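Local coordinates for protein aldehyde dehydrogenase (Bartonella henselae, PDB 3I44) that probably oxidises aldehydes to carboxylic acids with a nicotinamide cofactor, as a member of the aldehyde dehydrogenase family, at residues L180-C190 against E479-L489. The protein carries 1 engineered substitution. Sequence-based numbering, arbitrary orientation.
Sequences LKVIPALLAGC and EGGLWGIKEFL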
loop_
_atom_site.group_PDB
_atom_site.type_symbol
_atom_site.label_atom_id
_atom_site.label_comp_id
_atom_site.label_asym_id
_atom_site.label_seq_id
_atom_site.Cartn_x
_atom_site.Cartn_y
_atom_site.Cartn_z
ATOM N N LEU A 180 3.603 -6.035 17.695
ATOM C CA LEU A 180 3.423 -6.205 16.247
ATOM C C LEU A 180 4.037 -5.073 15.415
ATOM O O LEU A 180 4.335 -5.293 14.254
ATOM C CB LEU A 180 1.956 -6.371 15.878
ATOM C CG LEU A 180 1.374 -7.774 16.127
ATOM C CD1 LEU A 180 -0.151 -7.737 15.854
ATOM C CD2 LEU A 180 2.091 -8.940 15.352
ATOM N N LYS A 181 4.235 -3.889 15.990
ATOM C CA LYS A 181 4.794 -2.794 15.239
ATOM C C LYS A 181 6.252 -2.533 15.560
ATOM O O LYS A 181 7.028 -2.365 14.658
ATOM C CB LYS A 181 3.976 -1.523 15.468
ATOM C CG LYS A 181 2.535 -1.664 14.961
ATOM C CD LYS A 181 1.808 -0.319 15.068
ATOM C CE LYS A 181 0.323 -0.502 14.890
ATOM N NZ LYS A 181 -0.054 -0.911 13.479
ATOM N N VAL A 182 6.621 -2.497 16.836
ATOM C CA VAL A 182 7.960 -2.044 17.209
ATOM C C VAL A 182 9.031 -3.093 16.863
ATOM O O VAL A 182 10.118 -2.749 16.436
ATOM C CB VAL A 182 8.048 -1.725 18.711
ATOM C CG1 VAL A 182 9.487 -1.505 19.120
ATOM C CG2 VAL A 182 7.166 -0.501 19.052
ATOM N N ILE A 183 8.731 -4.369 17.095
ATOM C CA ILE A 183 9.694 -5.441 16.847
ATOM C C ILE A 183 10.077 -5.562 15.374
ATOM O O ILE A 183 11.246 -5.611 15.086
ATOM C CB ILE A 183 9.227 -6.801 17.443
ATOM C CG1 ILE A 183 9.015 -6.665 18.953
ATOM C CG2 ILE A 183 10.211 -7.924 17.096
ATOM C CD1 ILE A 183 10.273 -6.255 19.805
ATOM N N PRO A 184 9.113 -5.620 14.427
ATOM C CA PRO A 184 9.589 -5.749 13.032
ATOM C C PRO A 184 10.302 -4.471 12.531
ATOM O O PRO A 184 11.207 -4.559 11.687
ATOM C CB PRO A 184 8.310 -6.068 12.235
ATOM C CG PRO A 184 7.187 -5.604 13.095
ATOM C CD PRO A 184 7.656 -5.801 14.521
ATOM N N ALA A 185 9.955 -3.308 13.105
ATOM C CA ALA A 185 10.602 -2.047 12.728
ATOM C C ALA A 185 12.066 -2.054 13.193
ATOM O O ALA A 185 12.961 -1.673 12.446
ATOM C CB ALA A 185 9.817 -0.818 13.302
ATOM N N LEU A 186 12.306 -2.506 14.415
ATOM C CA LEU A 186 13.665 -2.778 14.895
ATOM C C LEU A 186 14.437 -3.713 13.949
ATOM O O LEU A 186 15.519 -3.372 13.445
ATOM C CB LEU A 186 13.614 -3.331 16.318
ATOM C CG LEU A 186 13.183 -2.289 17.375
ATOM C CD1 LEU A 186 13.029 -2.950 18.765
ATOM C CD2 LEU A 186 14.122 -1.032 17.378
ATOM N N LEU A 187 13.868 -4.874 13.673
ATOM C CA LEU A 187 14.586 -5.898 12.888
ATOM C C LEU A 187 14.903 -5.411 11.466
ATOM O O LEU A 187 15.974 -5.697 10.933
ATOM C CB LEU A 187 13.779 -7.191 12.903
ATOM C CG LEU A 187 13.643 -7.886 14.248
ATOM C CD1 LEU A 187 12.580 -9.022 14.175
ATOM C CD2 LEU A 187 15.036 -8.412 14.732
ATOM N N ALA A 188 13.982 -4.619 10.890
ATOM C CA ALA A 188 14.132 -4.053 9.561
ATOM C C ALA A 188 15.230 -2.960 9.500
ATOM O O ALA A 188 15.690 -2.615 8.415
ATOM C CB ALA A 188 12.800 -3.484 9.051
ATOM N N GLY A 189 15.649 -2.450 10.648
ATOM C CA GLY A 189 16.655 -1.367 10.699
ATOM C C GLY A 189 16.077 0.054 10.717
ATOM O O GLY A 189 16.808 1.037 10.460
ATOM N N CYS A 190 14.780 0.166 10.985
ATOM C CA CYS A 190 14.108 1.464 11.113
ATOM C C CYS A 190 14.264 2.036 12.504
ATOM O O CYS A 190 14.461 1.293 13.452
ATOM C CB CYS A 190 12.619 1.337 10.828
ATOM S SG CYS A 190 12.226 0.864 9.170
ATOM N N GLU A 479 0.392 -7.805 9.426
ATOM C CA GLU A 479 1.274 -7.735 10.579
ATOM C C GLU A 479 1.696 -9.138 11.003
ATOM O O GLU A 479 0.965 -10.082 10.799
ATOM C CB GLU A 479 0.597 -6.981 11.724
ATOM C CG GLU A 479 0.354 -5.489 11.416
ATOM C CD GLU A 479 0.194 -4.602 12.641
ATOM O OE1 GLU A 479 0.789 -3.492 12.670
ATOM O OE2 GLU A 479 -0.461 -5.019 13.615
ATOM N N GLY A 480 2.871 -9.272 11.601
ATOM C CA GLY A 480 3.287 -10.545 12.151
ATOM C C GLY A 480 4.196 -11.348 11.228
ATOM O O GLY A 480 4.071 -11.305 9.991
ATOM N N GLY A 481 5.106 -12.117 11.838
ATOM C CA GLY A 481 6.028 -12.948 11.072
ATOM C C GLY A 481 6.752 -12.207 9.948
ATOM O O GLY A 481 7.126 -11.021 10.063
ATOM N N LEU A 482 6.918 -12.901 8.829
ATOM C CA LEU A 482 7.697 -12.345 7.722
ATOM C C LEU A 482 6.965 -11.177 7.069
ATOM O O LEU A 482 7.598 -10.213 6.629
ATOM C CB LEU A 482 7.941 -13.395 6.650
ATOM C CG LEU A 482 9.346 -13.966 6.603
ATOM C CD1 LEU A 482 9.327 -15.203 5.683
ATOM C CD2 LEU A 482 10.281 -12.876 6.099
ATOM N N TRP A 483 5.639 -11.293 6.998
ATOM C CA TRP A 483 4.815 -10.247 6.396
ATOM C C TRP A 483 5.101 -8.934 7.117
ATOM O O TRP A 483 5.287 -7.893 6.481
ATOM C CB TRP A 483 3.316 -10.588 6.479
ATOM C CG TRP A 483 2.802 -11.564 5.395
ATOM C CD1 TRP A 483 2.369 -11.241 4.121
ATOM C CD2 TRP A 483 2.670 -12.976 5.509
ATOM N NE1 TRP A 483 1.974 -12.360 3.461
ATOM C CE2 TRP A 483 2.158 -13.447 4.276
ATOM C CE3 TRP A 483 2.937 -13.892 6.527
ATOM C CZ2 TRP A 483 1.892 -14.789 4.039
ATOM C CZ3 TRP A 483 2.694 -15.242 6.287
ATOM C CH2 TRP A 483 2.171 -15.677 5.045
ATOM N N GLY A 484 5.180 -9.009 8.447
ATOM C CA GLY A 484 5.260 -7.835 9.280
ATOM C C GLY A 484 6.609 -7.161 9.184
ATOM O O GLY A 484 6.687 -5.930 9.162
ATOM N N ILE A 485 7.665 -7.978 9.099
ATOM C CA ILE A 485 9.028 -7.467 8.899
ATOM C C ILE A 485 9.114 -6.697 7.564
ATOM O O ILE A 485 9.736 -5.617 7.503
ATOM C CB ILE A 485 10.096 -8.598 8.938
ATOM C CG1 ILE A 485 10.210 -9.161 10.356
ATOM C CG2 ILE A 485 11.462 -8.061 8.517
ATOM C CD1 ILE A 485 10.867 -10.527 10.474
ATOM N N LYS A 486 8.492 -7.261 6.520
ATOM C CA LYS A 486 8.555 -6.666 5.177
ATOM C C LYS A 486 7.773 -5.352 5.029
ATOM O O LYS A 486 8.108 -4.542 4.160
ATOM C CB LYS A 486 8.110 -7.638 4.083
ATOM C CG LYS A 486 9.170 -8.682 3.821
ATOM C CD LYS A 486 8.677 -9.844 2.985
ATOM C CE LYS A 486 9.837 -10.722 2.579
ATOM N NZ LYS A 486 9.361 -11.889 1.749
ATOM N N GLU A 487 6.730 -5.145 5.821
ATOM C CA GLU A 487 6.060 -3.852 5.795
ATOM C C GLU A 487 7.021 -2.708 6.162
ATOM O O GLU A 487 6.758 -1.563 5.821
ATOM C CB GLU A 487 4.849 -3.824 6.747
ATOM C CG GLU A 487 3.682 -4.745 6.392
ATOM C CD GLU A 487 2.384 -4.348 7.120
ATOM O OE1 GLU A 487 2.417 -4.112 8.356
ATOM O OE2 GLU A 487 1.342 -4.273 6.439
ATOM N N PHE A 488 8.123 -2.994 6.857
ATOM C CA PHE A 488 9.108 -1.942 7.224
ATOM C C PHE A 488 10.345 -1.871 6.297
ATOM O O PHE A 488 11.362 -1.204 6.613
ATOM C CB PHE A 488 9.490 -2.071 8.702
ATOM C CG PHE A 488 8.348 -1.713 9.633
ATOM C CD1 PHE A 488 8.089 -0.387 9.955
ATOM C CD2 PHE A 488 7.523 -2.705 10.165
ATOM C CE1 PHE A 488 7.007 -0.057 10.786
ATOM C CE2 PHE A 488 6.452 -2.387 11.003
ATOM C CZ PHE A 488 6.192 -1.071 11.308
ATOM N N LEU A 489 10.242 -2.546 5.152
ATOM C CA LEU A 489 11.340 -2.595 4.161
ATOM C C LEU A 489 10.871 -2.097 2.806
ATOM O O LEU A 489 9.742 -2.362 2.430
ATOM C CB LEU A 489 11.807 -4.060 3.984
ATOM C CG LEU A 489 12.424 -4.621 5.272
ATOM C CD1 LEU A 489 12.622 -6.152 5.241
ATOM C CD2 LEU A 489 13.728 -3.885 5.546
HETATM O O HOH W 1 4.026 -6.763 12.174
#
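P184 in helix 180-188 packs against G484 and I485 of the short helix 481-486; the helix axes come within 8.5 Å and cross at -67°. CB of P184 lies 3.5 Å from the carbonyl O of G484. The proline leaves its own N without a bond to the preceding turn, and the helix kinks there. The backbones come closest at P184 and I485, and G484, with no side chain, lies next to this point.

The F488 ring lies against the same helix. CB of A185 sits over one face, 3.9 Å from the ring centroid, a CH-pi contact offset toward the rim. CG of P184 touches CE2 of F488 obliquely. CG of F488 is anti to its carbonyl carbon (chi1 -69°), which places CE2 and CZ near the carbonyl O of K181, 3.7 Å from each. At the base of the F488 side chain, CB of A188 touches both CB of F488 and CD2 of L489, 3.6 Å from each. SG of C190 lies 3.4 Å from the O of F488. The chain reaches C190 through a Schellman motif at G189.

The other end of the contact holds its salt bridge and its water. NZ of K181 forms a salt bridge of 2.8 Å to OE1 of E479, on the syn side but 33° out of the carboxylate plane. S245 and T247 of strand 243-247 also bind this NZ, so the buried ammonium has three partners. OE2 of E479 rests against CB and CD1 of L180. One water bridges the O of L180 (2.6 Å) and the N of G480.

Helix 174-188 follows strand 156-168 and leads into the parallel strand 191-195. This is a beta-alpha-beta crossover, typical of the Rossmann-like cofactor-binding domain of aldehyde dehydrogenases. Segment 479-489 packs on helix 174-188, and strand 489-494 then joins the same sheet, antiparallel to strand 156-168.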